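Local coordinates for glycerol-3-phosphate dehydrogenase [NAD(+)] (Dunaliella salina, PDB 6IUY), which probably interconverts sn-glycerol 3-phosphate and dihydroxyacetone phosphate with NAD(+) and NADH, and joins this dehydrogenase to a magnesium-binding haloacid dehalogenase-like domain, at residues 465-470 with 518-523. Numbering follows the deposited sequence.
Sequences NIVAVG and ADLIAS. With 13P (1,3-dihydroxyacetonephosphate), chain D.
Helix segments 465-470 and 518-523 come nearest at Ala-468 and Ser-523, whose CA atoms lie 5.9 Å apart, an approach consistent with the small side chains at both positions. The methyl of Ala-468 rests against the backbone carbonyl of Ser-523, its CB 3.5 Å from Ser-523 O. Further along, Val-467 and Leu-520 cross at about a right angle. The first torsion of Leu-520 (chi1 171°) sets CG opposite the backbone N and helps carry CD1 to the valine; this methyl alone presses on it, 3.3 Å from Val-467 CB and equally close to CG1, tighter than ordinary van der Waals contact. Met-495 of helix 481-502 touches both side chains and extends this apolar patch. The two helices belong to the all-helical C-terminal part of the dehydrogenase, which packs against the Rossmann-type NAD-binding domain, as in this family, and residues of both line the dihydroxyacetone phosphate pocket, Lys-464 and Asn-465 from one and Ser-523 from the other. Asn-465 turns its amide end to the ligand in van der Waals contact, with ND2 3.4 Å from C3 of 13P, while Ser-523 CB stands 3.9 Å from the phosphate oxygen O1P. Replacing Asn-465 by alanine would probably open a gap beside C1 and C3 and leave the ligand's carbon chain freer to shift. One turn before Ser-523, Asp-519 directs OD2 into a salt bridge with Lys-380, whose NZ also binds the ligand; the carboxylate thus probably helps to position a first-shell lysine. Lys-464 and the backbone amides of Arg-528 and Asn-529 add further hydrogen bonds to 13P.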
loop_
_atom_site.group_PDB
_atom_site.type_symbol
_atom_site.label_atom_id
_atom_site.label_comp_id
_atom_site.label_asym_id
_atom_site.label_seq_id
_atom_site.Cartn_x
_atom_site.Cartn_y
_atom_site.Cartn_z
ATOM N N ASN A 465 -5.485 -14.203 5.468
ATOM C CA ASN A 465 -5.359 -15.386 6.320
ATOM C C ASN A 465 -4.797 -16.543 5.538
ATOM O O ASN A 465 -4.214 -17.447 6.111
ATOM C CB ASN A 465 -6.710 -15.806 6.938
ATOM C CG ASN A 465 -7.071 -14.985 8.156
ATOM O OD1 ASN A 465 -6.198 -14.555 8.906
ATOM N ND2 ASN A 465 -8.368 -14.746 8.352
ATOM N N ILE A 466 -4.995 -16.547 4.227
ATOM C CA ILE A 466 -4.294 -17.535 3.404
ATOM C C ILE A 466 -2.778 -17.282 3.484
ATOM O O ILE A 466 -2.009 -18.195 3.761
ATOM C CB ILE A 466 -4.701 -17.486 1.911
ATOM C CG1 ILE A 466 -6.190 -17.770 1.718
ATOM C CG2 ILE A 466 -3.830 -18.466 1.082
ATOM C CD1 ILE A 466 -6.627 -17.667 0.246
ATOM N N VAL A 467 -2.355 -16.038 3.234
ATOM C CA VAL A 467 -0.923 -15.689 3.288
ATOM C C VAL A 467 -0.338 -15.988 4.663
ATOM O O VAL A 467 0.821 -16.379 4.765
ATOM C CB VAL A 467 -0.657 -14.178 2.956
ATOM C CG1 VAL A 467 0.827 -13.894 2.927
ATOM C CG2 VAL A 467 -1.281 -13.793 1.625
ATOM N N ALA A 468 -1.127 -15.810 5.728
ATOM C CA ALA A 468 -0.619 -16.067 7.079
ATOM C C ALA A 468 -0.355 -17.559 7.284
ATOM O O ALA A 468 0.554 -17.927 8.043
ATOM C CB ALA A 468 -1.587 -15.543 8.154
ATOM N N VAL A 469 -1.138 -18.416 6.626
ATOM C CA VAL A 469 -0.849 -19.856 6.638
ATOM C C VAL A 469 0.487 -20.099 5.944
ATOM O O VAL A 469 1.364 -20.780 6.481
ATOM C CB VAL A 469 -1.972 -20.687 5.958
ATOM C CG1 VAL A 469 -1.538 -22.158 5.749
ATOM C CG2 VAL A 469 -3.230 -20.658 6.832
ATOM N N GLY A 470 0.656 -19.511 4.764
ATOM C CA GLY A 470 1.911 -19.643 4.049
ATOM C C GLY A 470 3.072 -19.139 4.879
ATOM O O GLY A 470 4.105 -19.779 4.940
ATOM N N ALA A 518 -1.093 -3.701 6.842
ATOM C CA ALA A 518 -0.987 -3.818 8.290
ATOM C C ALA A 518 -1.505 -5.191 8.781
ATOM O O ALA A 518 -0.814 -5.915 9.499
ATOM C CB ALA A 518 -1.737 -2.677 8.972
ATOM N N ASP A 519 -2.705 -5.562 8.364
ATOM C CA ASP A 519 -3.323 -6.820 8.805
ATOM C C ASP A 519 -2.481 -8.031 8.392
ATOM O O ASP A 519 -2.303 -8.970 9.164
ATOM C CB ASP A 519 -4.742 -6.942 8.228
ATOM C CG ASP A 519 -5.583 -8.012 8.931
ATOM O OD1 ASP A 519 -5.089 -8.622 9.915
ATOM O OD2 ASP A 519 -6.750 -8.236 8.502
ATOM N N LEU A 520 -1.993 -8.013 7.157
ATOM C CA LEU A 520 -1.244 -9.145 6.617
ATOM C C LEU A 520 0.019 -9.421 7.446
ATOM O O LEU A 520 0.412 -10.581 7.670
ATOM C CB LEU A 520 -0.892 -8.870 5.153
ATOM C CG LEU A 520 0.069 -9.813 4.446
ATOM C CD1 LEU A 520 -0.589 -11.155 4.202
ATOM C CD2 LEU A 520 0.525 -9.198 3.147
ATOM N N ILE A 521 0.621 -8.344 7.933
ATOM C CA ILE A 521 1.865 -8.401 8.690
ATOM C C ILE A 521 1.629 -8.928 10.107
ATOM O O ILE A 521 2.241 -9.922 10.525
ATOM C CB ILE A 521 2.521 -7.005 8.752
ATOM C CG1 ILE A 521 3.024 -6.602 7.362
ATOM C CG2 ILE A 521 3.670 -6.974 9.765
ATOM C CD1 ILE A 521 3.695 -5.209 7.316
ATOM N N ALA A 522 0.735 -8.260 10.836
ATOM C CA ALA A 522 0.362 -8.687 12.188
ATOM C C ALA A 522 -0.069 -10.133 12.198
ATOM O O ALA A 522 0.312 -10.885 13.090
ATOM C CB ALA A 522 -0.753 -7.796 12.757
ATOM N N SER A 523 -0.856 -10.540 11.211
ATOM C CA SER A 523 -1.342 -11.920 11.183
ATOM C C SER A 523 -0.286 -12.917 10.756
ATOM O O SER A 523 -0.353 -14.107 11.122
ATOM C CB SER A 523 -2.556 -12.028 10.264
ATOM O OG SER A 523 -3.513 -11.070 10.682
HETATM P P 13P D . -5.637 -15.115 13.034
HETATM O O1P 13P D . -5.430 -13.813 12.299
HETATM O O2P 13P D . -5.313 -14.843 14.475
HETATM O O3P 13P D . -4.701 -16.131 12.436
HETATM O O1 13P D . -7.110 -15.731 12.970
HETATM C C1 13P D . -8.112 -15.230 12.114
HETATM C C2 13P D . -8.129 -13.754 12.331
HETATM O O2 13P D . -7.846 -13.304 13.421
HETATM C C3 13P D . -8.482 -12.817 11.210
HETATM O O3 13P D . -7.636 -11.681 11.296
#